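Local coordinates for 457aa long hypothetical protein (Pyrococcus horikoshii, PDB 2CSU) that is of unknown function but combines a Rossmann-like CoA-binding domain with flavodoxin-like and ligase-CoA domains of the succinyl-CoA ligase kind, at residues K29-Y34 against L139-I144; G131-H136 against T145-G150; A285-L290 against G427-E432; V369-A374 against P405-F410. One frame throughout, in Å; residues are numbered along the deposited sequence.

Contact 1: residues K29-Y34 against L139-I144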
loop_
_atom_site.group_PDB
_atom_site.type_symbol
_atom_site.label_atom_id
_atom_site.label_comp_id
_atom_site.label_asym_id
_atom_site.label_seq_id
_atom_site.Cartn_x
_atom_site.Cartn_y
_atom_site.Cartn_z
ATOM N N LYS A 29 14.171 -25.303 11.296
ATOM C CA LYS A 29 14.978 -24.538 10.355
ATOM C C LYS A 29 15.098 -23.078 10.793
ATOM O O LYS A 29 16.167 -22.481 10.803
ATOM C CB LYS A 29 14.305 -24.610 8.986
ATOM C CG LYS A 29 14.636 -23.395 8.116
ATOM C CD LYS A 29 14.853 -23.772 6.650
ATOM C CE LYS A 29 13.670 -23.372 5.759
ATOM N NZ LYS A 29 13.190 -24.540 5.022
ATOM N N ASN A 30 13.936 -22.494 11.126
ATOM C CA ASN A 30 13.937 -21.104 11.563
ATOM C C ASN A 30 14.701 -20.931 12.876
ATOM O O ASN A 30 15.332 -19.913 13.124
ATOM C CB ASN A 30 12.485 -20.659 11.738
ATOM C CG ASN A 30 11.848 -20.492 10.383
ATOM O OD1 ASN A 30 12.437 -19.955 9.451
ATOM N ND2 ASN A 30 10.593 -20.960 10.287
ATOM N N LEU A 31 14.630 -21.897 13.787
ATOM C CA LEU A 31 15.300 -21.741 15.070
ATOM C C LEU A 31 16.807 -21.959 15.007
ATOM O O LEU A 31 17.502 -21.801 16.016
ATOM C CB LEU A 31 14.674 -22.679 16.115
ATOM C CG LEU A 31 13.249 -22.252 16.501
ATOM C CD1 LEU A 31 12.647 -23.219 17.508
ATOM C CD2 LEU A 31 13.297 -20.839 17.074
ATOM N N LYS A 32 17.315 -22.325 13.833
ATOM C CA LYS A 32 18.755 -22.506 13.727
ATOM C C LYS A 32 19.480 -21.162 13.817
ATOM O O LYS A 32 20.685 -21.075 14.021
ATOM C CB LYS A 32 19.049 -23.162 12.377
ATOM C CG LYS A 32 18.599 -24.623 12.332
ATOM C CD LYS A 32 19.781 -25.591 12.264
ATOM C CE LYS A 32 20.191 -25.917 10.824
ATOM N NZ LYS A 32 20.991 -27.140 10.808
ATOM N N GLU A 33 18.694 -20.089 13.617
ATOM C CA GLU A 33 19.256 -18.744 13.685
ATOM C C GLU A 33 19.274 -18.202 15.118
ATOM O O GLU A 33 19.735 -17.103 15.395
ATOM C CB GLU A 33 18.412 -17.830 12.794
ATOM C CG GLU A 33 18.556 -18.163 11.308
ATOM C CD GLU A 33 17.621 -17.287 10.505
ATOM O OE1 GLU A 33 17.599 -16.087 10.736
ATOM O OE2 GLU A 33 16.904 -17.821 9.660
ATOM N N TYR A 34 18.709 -19.003 16.040
ATOM C CA TYR A 34 18.648 -18.568 17.430
ATOM C C TYR A 34 19.839 -19.097 18.242
ATOM O O TYR A 34 19.961 -20.281 18.529
ATOM C CB TYR A 34 17.330 -19.072 18.021
ATOM C CG TYR A 34 17.148 -18.532 19.392
ATOM C CD1 TYR A 34 16.849 -17.186 19.578
ATOM C CD2 TYR A 34 17.321 -19.361 20.500
ATOM C CE1 TYR A 34 16.722 -16.672 20.858
ATOM C CE2 TYR A 34 17.204 -18.846 21.781
ATOM C CZ TYR A 34 16.912 -17.506 21.962
ATOM O OH TYR A 34 16.773 -16.990 23.235
ATOM N N LEU A 139 14.887 -14.774 17.365
ATOM C CA LEU A 139 14.077 -15.913 17.785
ATOM C C LEU A 139 12.824 -15.986 16.912
ATOM O O LEU A 139 11.965 -15.113 16.979
ATOM C CB LEU A 139 13.663 -15.762 19.249
ATOM C CG LEU A 139 12.605 -16.757 19.767
ATOM C CD1 LEU A 139 13.267 -18.078 20.148
ATOM C CD2 LEU A 139 11.900 -16.160 20.989
ATOM N N ASN A 140 12.732 -17.027 16.089
ATOM C CA ASN A 140 11.587 -17.210 15.215
ATOM C C ASN A 140 11.038 -18.626 15.366
ATOM O O ASN A 140 11.312 -19.504 14.549
ATOM C CB ASN A 140 11.990 -16.922 13.760
ATOM C CG ASN A 140 10.831 -17.048 12.788
ATOM O OD1 ASN A 140 9.679 -16.829 13.151
ATOM N ND2 ASN A 140 11.136 -17.398 11.531
ATOM N N ALA A 141 10.274 -18.830 16.439
ATOM C CA ALA A 141 9.641 -20.108 16.741
ATOM C C ALA A 141 8.325 -20.170 15.949
ATOM O O ALA A 141 7.221 -20.176 16.522
ATOM C CB ALA A 141 9.369 -20.204 18.234
ATOM N N THR A 142 8.463 -20.215 14.628
ATOM C CA THR A 142 7.331 -20.252 13.713
ATOM C C THR A 142 7.693 -21.069 12.478
ATOM O O THR A 142 8.853 -21.477 12.312
ATOM C CB THR A 142 6.976 -18.818 13.236
ATOM O OG1 THR A 142 8.036 -18.291 12.424
ATOM C CG2 THR A 142 6.781 -17.914 14.398
ATOM N N PHE A 143 6.708 -21.314 11.609
ATOM C CA PHE A 143 6.978 -22.032 10.376
ATOM C C PHE A 143 6.899 -21.077 9.184
ATOM O O PHE A 143 6.667 -21.487 8.052
ATOM C CB PHE A 143 6.043 -23.239 10.206
ATOM C CG PHE A 143 4.577 -22.907 10.260
ATOM C CD1 PHE A 143 3.915 -22.422 9.135
ATOM C CD2 PHE A 143 3.861 -23.092 11.430
ATOM C CE1 PHE A 143 2.555 -22.129 9.182
ATOM C CE2 PHE A 143 2.500 -22.805 11.494
ATOM C CZ PHE A 143 1.843 -22.323 10.371
ATOM N N ILE A 144 7.113 -19.794 9.448
ATOM C CA ILE A 144 7.112 -18.781 8.391
ATOM C C ILE A 144 8.358 -17.904 8.532
ATOM O O ILE A 144 9.019 -17.922 9.563
ATOM C CB ILE A 144 5.834 -17.878 8.434
ATOM C CG1 ILE A 144 5.820 -17.031 9.703
ATOM C CG2 ILE A 144 4.572 -18.748 8.340
ATOM C CD1 ILE A 144 4.703 -15.986 9.701
HETATM O O HOH W 1 15.168 -18.466 15.184
HETATM O O HOH W 2 14.501 -17.380 11.577
#
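Asn30 and Leu31 of helix 23-31 pack against strand 139-142. The helix belongs to the Rossmann-like CoA-binding domain. The strand is part of a beta hairpin with 131-134, at the edge of the next sheet. Asn30 carries the polar side of the contact. Its ND2 donates to Thr142 O at 2.7 Å and approaches from above the carbonyl plane. A chi1 of -73° sets CG of Asn30 beside its own backbone N, where it faces Asn140. The Asn30 side chain crosses that of Asn140 at a slant, Asn30 CG 3.4 Å from Asn140 ND2, the amide planes 41° apart. Leu31 reaches in with one branch: CD2 rests 3.5 Å from Asn140 O and also meets Leu139 CD1 and Ala141 CB. Further along, the type I turn Leu31 to Tyr34 brings in the tyrosine ring. Leu139 CD1 makes a CH-pi contact over one face of it, 3.8 Å from the centroid, while Leu139 CB meets Tyr34 CD1. Tyr34 OH is bound to Pro8 O, and Leu31, Tyr34 and Leu139 all touch Ile11 of strand 10-14. A water bridges Asn30 O and Asn140 N. In the second shell, Asn140 is oriented by a bond of its own: its ND2 donates to Ile144 O at 2.9 Å, almost straight, with the acceptor in the amide plane.

Contact 2: residues G131-H136 against T145-G150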
loop_
_atom_site.group_PDB
_atom_site.type_symbol
_atom_site.label_atom_id
_atom_site.label_comp_id
_atom_site.label_asym_id
_atom_site.label_seq_id
_atom_site.Cartn_x
_atom_site.Cartn_y
_atom_site.Cartn_z
ATOM N N GLY A 131 2.830 -19.485 15.907
ATOM C CA GLY A 131 4.017 -19.397 16.748
ATOM C C GLY A 131 4.267 -17.967 17.232
ATOM O O GLY A 131 3.404 -17.102 17.173
ATOM N N ILE A 132 5.496 -17.760 17.711
ATOM C CA ILE A 132 5.962 -16.479 18.250
ATOM C C ILE A 132 7.362 -16.090 17.722
ATOM O O ILE A 132 8.139 -16.927 17.281
ATOM C CB ILE A 132 6.011 -16.577 19.780
ATOM C CG1 ILE A 132 6.985 -17.676 20.213
ATOM C CG2 ILE A 132 4.618 -16.935 20.334
ATOM C CD1 ILE A 132 7.163 -17.737 21.733
HETATM N N MSE A 133 7.650 -14.767 17.748
HETATM C CA MSE A 133 8.977 -14.262 17.381
HETATM C C MSE A 133 9.520 -13.229 18.376
HETATM O O MSE A 133 8.798 -12.448 18.978
HETATM C CB MSE A 133 8.914 -13.576 16.015
HETATM C CG MSE A 133 7.972 -14.221 15.005
HETATM SE SE MSE A 133 8.175 -13.465 13.386
HETATM C CE MSE A 133 6.896 -14.369 12.508
ATOM N N ASN A 134 10.856 -13.270 18.543
ATOM C CA ASN A 134 11.563 -12.154 19.163
ATOM C C ASN A 134 12.718 -11.704 18.272
ATOM O O ASN A 134 13.842 -12.184 18.372
ATOM C CB ASN A 134 12.092 -12.602 20.524
ATOM C CG ASN A 134 12.639 -11.404 21.264
ATOM O OD1 ASN A 134 12.720 -10.302 20.737
ATOM N ND2 ASN A 134 13.020 -11.642 22.534
ATOM N N THR A 135 12.394 -10.784 17.349
ATOM C CA THR A 135 13.376 -10.362 16.360
ATOM C C THR A 135 14.632 -9.791 17.018
ATOM O O THR A 135 15.721 -9.843 16.471
ATOM C CB THR A 135 12.731 -9.320 15.444
ATOM O OG1 THR A 135 12.214 -8.247 16.224
ATOM C CG2 THR A 135 11.582 -9.946 14.652
ATOM N N HIS A 136 14.447 -9.211 18.219
ATOM C CA HIS A 136 15.581 -8.585 18.892
ATOM C C HIS A 136 16.731 -9.567 19.151
ATOM O O HIS A 136 17.901 -9.207 19.216
ATOM C CB HIS A 136 15.085 -7.996 20.211
ATOM C CG HIS A 136 16.167 -7.143 20.814
ATOM N ND1 HIS A 136 16.312 -6.958 22.149
ATOM C CD2 HIS A 136 17.160 -6.406 20.156
ATOM C CE1 HIS A 136 17.366 -6.131 22.292
ATOM N NE2 HIS A 136 17.893 -5.783 21.114
ATOM N N THR A 145 8.695 -17.146 7.498
ATOM C CA THR A 145 9.885 -16.301 7.564
ATOM C C THR A 145 9.774 -15.244 8.678
ATOM O O THR A 145 8.684 -14.751 8.974
ATOM C CB THR A 145 10.147 -15.613 6.189
ATOM O OG1 THR A 145 11.435 -14.995 6.206
ATOM C CG2 THR A 145 9.108 -14.554 5.912
ATOM N N VAL A 146 10.904 -14.904 9.294
ATOM C CA VAL A 146 10.930 -13.929 10.382
ATOM C C VAL A 146 10.679 -12.495 9.889
ATOM O O VAL A 146 11.114 -12.101 8.810
ATOM C CB VAL A 146 12.301 -13.984 11.146
ATOM C CG1 VAL A 146 13.393 -13.309 10.325
ATOM C CG2 VAL A 146 12.174 -13.335 12.515
ATOM N N ALA A 147 9.957 -11.716 10.676
ATOM C CA ALA A 147 9.683 -10.347 10.285
ATOM C C ALA A 147 10.966 -9.542 10.483
ATOM O O ALA A 147 11.901 -10.004 11.150
ATOM C CB ALA A 147 8.553 -9.769 11.156
ATOM N N LYS A 148 11.026 -8.351 9.899
ATOM C CA LYS A 148 12.201 -7.513 10.089
ATOM C C LYS A 148 12.209 -7.019 11.528
ATOM O O LYS A 148 11.187 -7.047 12.209
ATOM C CB LYS A 148 12.192 -6.318 9.141
ATOM C CG LYS A 148 12.586 -6.670 7.714
ATOM C CD LYS A 148 12.825 -5.425 6.890
ATOM C CE LYS A 148 13.556 -5.743 5.595
ATOM N NZ LYS A 148 13.778 -4.495 4.803
ATOM N N LYS A 149 13.367 -6.562 11.981
ATOM C CA LYS A 149 13.505 -6.055 13.347
ATOM C C LYS A 149 12.724 -4.749 13.534
ATOM O O LYS A 149 12.640 -3.911 12.649
ATOM C CB LYS A 149 14.993 -5.813 13.602
ATOM C CG LYS A 149 15.367 -5.949 15.079
ATOM C CD LYS A 149 16.879 -5.883 15.294
ATOM C CE LYS A 149 17.259 -5.845 16.780
ATOM N NZ LYS A 149 17.048 -4.500 17.312
ATOM N N GLY A 150 12.098 -4.612 14.724
ATOM C CA GLY A 150 11.297 -3.418 14.975
ATOM C C GLY A 150 10.851 -3.318 16.437
ATOM O O GLY A 150 11.198 -4.121 17.291
#
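The return of the chain after the hairpin of strands 131-134 and 139-142 brings residues 145-150 back alongside Met133, Thr135 and His136. Met133 was built as selenomethionine. Its chain runs extended beyond CG. SE lies 3.7 Å from Ala147 N and 4.1 Å from Val146 CG2, and its CE comes near Thr145 O. The same Val146 CG2 also meets Thr135 CG2, so this one methyl touches both side chains. Thr135 CG2 stands anti to its own carbonyl carbon (OG1 chi1 55°) and sits 3.5 Å from Ala147 O, with Lys148 O a little farther off. Both segments border strand 175-181 in the same mixed sheet. Strand 131-134 runs antiparallel to it, and the weakly bonded strand 148-149 runs parallel to it. This sheet includes strands of the flavodoxin-like domain. Thr135 OG1 is hydrogen-bonded to Phe176 O and Ser177 O of that shared strand, while across the contact it touches Lys149 CA by packing at 3.8 Å. At the exposed end, the Lys149 side chain crosses that of His136. It is straight as far as CE and bends at chi4 (-78°). Lys149 CE meets the edge of the imidazole near its plane, 3.4 Å from His136 CD2. Lys149 NZ is 4.1 Å from His136 NE2.

Contact 3: residues A285-L290 against G427-E432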
loop_
_atom_site.group_PDB
_atom_site.type_symbol
_atom_site.label_atom_id
_atom_site.label_comp_id
_atom_site.label_asym_id
_atom_site.label_seq_id
_atom_site.Cartn_x
_atom_site.Cartn_y
_atom_site.Cartn_z
ATOM N N ALA A 285 4.424 4.519 14.841
ATOM C CA ALA A 285 4.689 5.950 14.922
ATOM C C ALA A 285 5.228 6.333 16.298
ATOM O O ALA A 285 5.623 7.464 16.556
ATOM C CB ALA A 285 3.382 6.696 14.656
ATOM N N PHE A 286 5.200 5.348 17.215
ATOM C CA PHE A 286 5.673 5.641 18.562
ATOM C C PHE A 286 7.187 5.451 18.679
ATOM O O PHE A 286 7.725 5.177 19.744
ATOM C CB PHE A 286 4.955 4.703 19.534
ATOM C CG PHE A 286 3.503 5.075 19.620
ATOM C CD1 PHE A 286 3.109 6.120 20.448
ATOM C CD2 PHE A 286 2.563 4.369 18.889
ATOM C CE1 PHE A 286 1.766 6.457 20.541
ATOM C CE2 PHE A 286 1.217 4.714 18.987
ATOM C CZ PHE A 286 0.814 5.757 19.810
ATOM N N SER A 287 7.860 5.574 17.520
ATOM C CA SER A 287 9.314 5.677 17.543
ATOM C C SER A 287 9.727 7.125 17.809
ATOM O O SER A 287 10.892 7.462 17.991
ATOM C CB SER A 287 9.845 5.221 16.182
ATOM O OG SER A 287 10.220 6.364 15.410
ATOM N N GLN A 288 8.704 8.003 17.780
ATOM C CA GLN A 288 8.927 9.415 18.060
ATOM C C GLN A 288 8.277 9.817 19.387
ATOM O O GLN A 288 7.541 9.063 20.007
ATOM C CB GLN A 288 8.310 10.228 16.919
ATOM C CG GLN A 288 8.974 9.942 15.572
ATOM C CD GLN A 288 10.121 10.902 15.370
ATOM O OE1 GLN A 288 10.032 12.099 15.592
ATOM N NE2 GLN A 288 11.248 10.316 14.920
ATOM N N PRO A 289 8.605 11.041 19.837
ATOM C CA PRO A 289 8.056 11.569 21.079
ATOM C C PRO A 289 6.555 11.842 20.954
ATOM O O PRO A 289 6.050 12.201 19.899
ATOM C CB PRO A 289 8.793 12.867 21.405
ATOM C CG PRO A 289 10.015 12.870 20.490
ATOM C CD PRO A 289 9.499 12.017 19.238
ATOM N N LEU A 290 5.872 11.899 22.089
ATOM C CA LEU A 290 4.490 12.351 22.122
ATOM C C LEU A 290 4.369 13.875 22.033
ATOM O O LEU A 290 5.071 14.605 22.727
ATOM C CB LEU A 290 3.813 11.820 23.392
ATOM C CG LEU A 290 3.879 10.285 23.530
ATOM C CD1 LEU A 290 3.263 9.836 24.843
ATOM C CD2 LEU A 290 3.150 9.632 22.361
ATOM N N GLY A 427 14.992 6.538 13.137
ATOM C CA GLY A 427 13.813 6.610 13.996
ATOM C C GLY A 427 12.740 7.541 13.423
ATOM O O GLY A 427 11.755 7.869 14.071
ATOM N N ILE A 428 12.745 7.908 12.148
ATOM C CA ILE A 428 11.637 8.669 11.581
ATOM C C ILE A 428 10.686 7.794 10.783
ATOM O O ILE A 428 11.020 7.356 9.679
ATOM C CB ILE A 428 12.146 9.776 10.636
ATOM C CG1 ILE A 428 12.962 10.801 11.425
ATOM C CG2 ILE A 428 10.971 10.419 9.907
ATOM C CD1 ILE A 428 13.491 11.949 10.566
ATOM N N PRO A 429 9.481 7.535 11.324
ATOM C CA PRO A 429 8.501 6.700 10.615
ATOM C C PRO A 429 8.240 7.342 9.254
ATOM O O PRO A 429 7.967 8.537 9.172
ATOM C CB PRO A 429 7.266 6.754 11.525
ATOM C CG PRO A 429 7.843 7.016 12.879
ATOM C CD PRO A 429 8.925 8.033 12.592
ATOM N N THR A 430 8.327 6.555 8.192
ATOM C CA THR A 430 8.112 7.083 6.854
ATOM C C THR A 430 6.991 6.371 6.132
ATOM O O THR A 430 6.977 5.141 6.005
ATOM C CB THR A 430 9.407 7.015 6.033
ATOM O OG1 THR A 430 10.358 7.924 6.605
ATOM C CG2 THR A 430 9.154 7.403 4.565
ATOM N N TYR A 431 6.054 7.166 5.639
ATOM C CA TYR A 431 4.895 6.620 4.958
ATOM C C TYR A 431 4.881 6.955 3.489
ATOM O O TYR A 431 5.607 7.830 3.046
ATOM C CB TYR A 431 3.626 7.127 5.654
ATOM C CG TYR A 431 3.636 6.811 7.135
ATOM C CD1 TYR A 431 4.351 7.606 8.041
ATOM C CD2 TYR A 431 2.982 5.684 7.624
ATOM C CE1 TYR A 431 4.407 7.279 9.400
ATOM C CE2 TYR A 431 3.037 5.348 8.970
ATOM C CZ TYR A 431 3.746 6.143 9.854
ATOM O OH TYR A 431 3.781 5.798 11.188
ATOM N N GLU A 432 4.041 6.258 2.737
ATOM C CA GLU A 432 3.950 6.469 1.303
ATOM C C GLU A 432 2.549 6.939 0.928
ATOM O O GLU A 432 2.277 7.220 -0.239
ATOM C CB GLU A 432 4.311 5.156 0.565
ATOM C CG GLU A 432 4.182 5.195 -0.957
ATOM C CD GLU A 432 5.123 4.213 -1.673
ATOM O OE1 GLU A 432 4.851 3.861 -2.847
ATOM O OE2 GLU A 432 6.143 3.805 -1.067
#
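Gly427 O takes a hydrogen bond from Gln288 NE2 at 2.6 Å, with an N-H...O angle of 158°. The donor stands above the carbonyl plane of Gly427, while the acceptor lies in the plane of the glutamine amide. Ser287 OG comes to the same oxygen, 2.5 Å from Gly427 O. Two neighbouring side chains of the 285-290 loop thus converge on one carbonyl. The bend at chi2 (-90°) turns CD of Gln288 aside from an extended course, and the amide beyond it reaches Gly427 O. Its other amide atom, OE1, accepts from Val406 N. The glutamine amide therefore bridges the backbone at Gly427 and at the start of strand 406-411. The carbon part of the side chain is used as well. Gln288 CG lies 3.5 Å from Pro429 CD, and the two side chains meet at a slant. Ser287 OG touches the same proline ring, at 3.5 Å from Pro429 CD. Ala285 CA makes a looser contact with Pro429 CG, at 3.9 Å. Ala285 CB also packs against Tyr431 OH at 3.6 Å. That hydroxyl is hydrogen-bonded to Ser281 O, and Arg284 makes a cation-pi contact with the tyrosine. Ala285 and Tyr431 both touch Ala440 of helix 434-450. The loop thus joins the end of helix 276-283 to the edge of the ligase-CoA sheet, where strand 430-431 pairs with 406-411. The carbonyl it grips belongs to Gly427, the C-prime residue, with positive phi, of the Schellman motif that ends helix 417-424.

Contact 4: residues V369-A374 against P405-F410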
loop_
_atom_site.group_PDB
_atom_site.type_symbol
_atom_site.label_atom_id
_atom_site.label_comp_id
_atom_site.label_asym_id
_atom_site.label_seq_id
_atom_site.Cartn_x
_atom_site.Cartn_y
_atom_site.Cartn_z
ATOM N N VAL A 369 4.231 24.949 16.706
ATOM C CA VAL A 369 4.253 23.657 16.033
ATOM C C VAL A 369 4.448 22.556 17.070
ATOM O O VAL A 369 5.400 22.588 17.853
ATOM C CB VAL A 369 5.396 23.588 14.992
ATOM C CG1 VAL A 369 5.433 22.209 14.341
ATOM C CG2 VAL A 369 5.188 24.664 13.925
ATOM N N ASP A 370 3.534 21.591 17.084
ATOM C CA ASP A 370 3.613 20.476 18.023
ATOM C C ASP A 370 4.126 19.226 17.316
ATOM O O ASP A 370 4.684 18.326 17.944
ATOM C CB ASP A 370 2.234 20.198 18.612
ATOM C CG ASP A 370 1.718 21.358 19.435
ATOM O OD1 ASP A 370 0.485 21.567 19.472
ATOM O OD2 ASP A 370 2.563 22.052 20.044
HETATM N N MSE A 371 3.928 19.189 16.005
HETATM C CA MSE A 371 4.344 18.053 15.206
HETATM C C MSE A 371 4.731 18.513 13.801
HETATM O O MSE A 371 4.153 19.452 13.274
HETATM C CB MSE A 371 3.195 17.040 15.144
HETATM C CG MSE A 371 3.585 15.656 14.648
HETATM SE SE MSE A 371 2.310 14.438 15.038
HETATM C CE MSE A 371 1.476 14.489 13.668
ATOM N N LEU A 372 5.713 17.851 13.205
ATOM C CA LEU A 372 6.163 18.199 11.866
ATOM C C LEU A 372 6.007 17.011 10.917
ATOM O O LEU A 372 6.525 15.925 11.170
ATOM C CB LEU A 372 7.633 18.647 11.914
ATOM C CG LEU A 372 8.337 19.150 10.647
ATOM C CD1 LEU A 372 7.640 20.415 10.170
ATOM C CD2 LEU A 372 9.782 19.452 10.906
ATOM N N ILE A 373 5.272 17.220 9.835
ATOM C CA ILE A 373 5.121 16.238 8.762
ATOM C C ILE A 373 5.904 16.636 7.506
ATOM O O ILE A 373 5.619 17.625 6.844
ATOM C CB ILE A 373 3.632 16.110 8.432
ATOM C CG1 ILE A 373 2.909 15.366 9.558
ATOM C CG2 ILE A 373 3.447 15.299 7.134
ATOM C CD1 ILE A 373 1.431 15.126 9.243
ATOM N N ALA A 374 6.949 15.840 7.213
ATOM C CA ALA A 374 7.745 16.130 6.016
ATOM C C ALA A 374 7.299 15.306 4.795
ATOM O O ALA A 374 7.356 14.084 4.774
ATOM C CB ALA A 374 9.212 15.832 6.339
ATOM N N PRO A 405 7.438 15.238 17.872
ATOM C CA PRO A 405 7.380 14.132 16.917
ATOM C C PRO A 405 7.540 14.614 15.478
ATOM O O PRO A 405 7.031 15.674 15.103
ATOM C CB PRO A 405 6.001 13.529 17.182
ATOM C CG PRO A 405 5.188 14.721 17.601
ATOM C CD PRO A 405 6.135 15.440 18.532
ATOM N N VAL A 406 8.262 13.832 14.684
ATOM C CA VAL A 406 8.455 14.123 13.271
ATOM C C VAL A 406 8.043 12.936 12.403
ATOM O O VAL A 406 8.494 11.811 12.575
ATOM C CB VAL A 406 9.932 14.445 13.054
ATOM C CG1 VAL A 406 10.196 14.667 11.566
ATOM C CG2 VAL A 406 10.310 15.696 13.821
ATOM N N LEU A 407 7.110 13.210 11.474
ATOM C CA LEU A 407 6.667 12.159 10.569
ATOM C C LEU A 407 7.041 12.488 9.125
ATOM O O LEU A 407 7.114 13.639 8.716
ATOM C CB LEU A 407 5.151 12.036 10.697
ATOM C CG LEU A 407 4.719 11.689 12.123
ATOM C CD1 LEU A 407 3.205 11.512 12.252
ATOM C CD2 LEU A 407 5.351 10.392 12.630
ATOM N N ALA A 408 7.326 11.426 8.355
ATOM C CA ALA A 408 7.697 11.635 6.966
ATOM C C ALA A 408 6.761 10.895 6.014
ATOM O O ALA A 408 6.257 9.815 6.296
ATOM C CB ALA A 408 9.136 11.151 6.774
HETATM N N MSE A 409 6.488 11.554 4.877
HETATM C CA MSE A 409 5.794 10.872 3.802
HETATM C C MSE A 409 6.514 11.091 2.477
HETATM O O MSE A 409 6.485 12.167 1.895
HETATM C CB MSE A 409 4.372 11.430 3.720
HETATM C CG MSE A 409 3.408 10.475 3.012
HETATM SE SE MSE A 409 2.734 11.183 1.504
HETATM C CE MSE A 409 3.330 9.934 0.356
ATOM N N PHE A 410 7.217 10.032 2.042
ATOM C CA PHE A 410 8.050 10.167 0.853
ATOM C C PHE A 410 7.495 9.377 -0.333
ATOM O O PHE A 410 6.989 8.269 -0.204
ATOM C CB PHE A 410 9.451 9.666 1.201
ATOM C CG PHE A 410 10.296 10.807 1.683
ATOM C CD1 PHE A 410 9.834 11.621 2.708
ATOM C CD2 PHE A 410 11.541 11.031 1.115
ATOM C CE1 PHE A 410 10.624 12.662 3.170
ATOM C CE2 PHE A 410 12.330 12.078 1.585
ATOM C CZ PHE A 410 11.877 12.895 2.614
#
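Met371 and Pro405 meet at the start of two parallel strands, 371-377 and 406-411, joined through helix 388-400 as a beta-alpha-beta unit. The proline ring is the bump here. The side chain of Met371, a selenomethionine, crosses it at about a right angle. Met371 CG presses on Pro405 CG at 3.5 Å, tighter than usual for two carbons. The chain then bends at chi3 (94°), which carries CE round to fill the angle beside Leu407 CD1, at 3.7 Å. Leu407 is thus flanked by Met371 CE at its tip and by Ile373 CG1 near its CB. Helix 434-450 covers this face through contacts with Met371, Pro405 and Leu407. Leu372 and Val406 form the raised part of the opposite face, CB to CG2 at 4.4 Å, both touching Leu364 of helix 353-365. Small Ala374 and Ala408 sit side by side farther along and make the low part of that face. The backbones are joined by four hydrogen bonds: Leu372 N to Pro405 O, Leu407 N to Leu372 O, Ala374 N to Leu407 O and Met409 N to Ala374 O. The edge of the Phe410 ring ends beside the last acceptor, with CE1 3.9 Å from Ala374 O.

How the contacts relate
From the N terminus, contact 1 opens at 29-34 and closes on strand 139-142, 105 residues beyond the end of that segment. Contact 2 opens within this loop, at 131-136, and closes beyond it at 145-150, so the two cross. They touch through the hairpin pairing of 131-134 with 139-142. Contact 1 ties the Rossmann-like part to the mixed sheet; contact 2 joins two parts of that sheet. Contact 3 brings the loop after helix 276-283 to the ligase-CoA sheet at 427-432. Contact 4, nested inside that large loop, pairs two strands of the same sheet. These two touch through Gln288 with Val406 and through neighbouring strands 430-431 and 406-411. Contacts 1 and 4 lie on opposite sides of the chain's centre, their own centres about 36 Å apart.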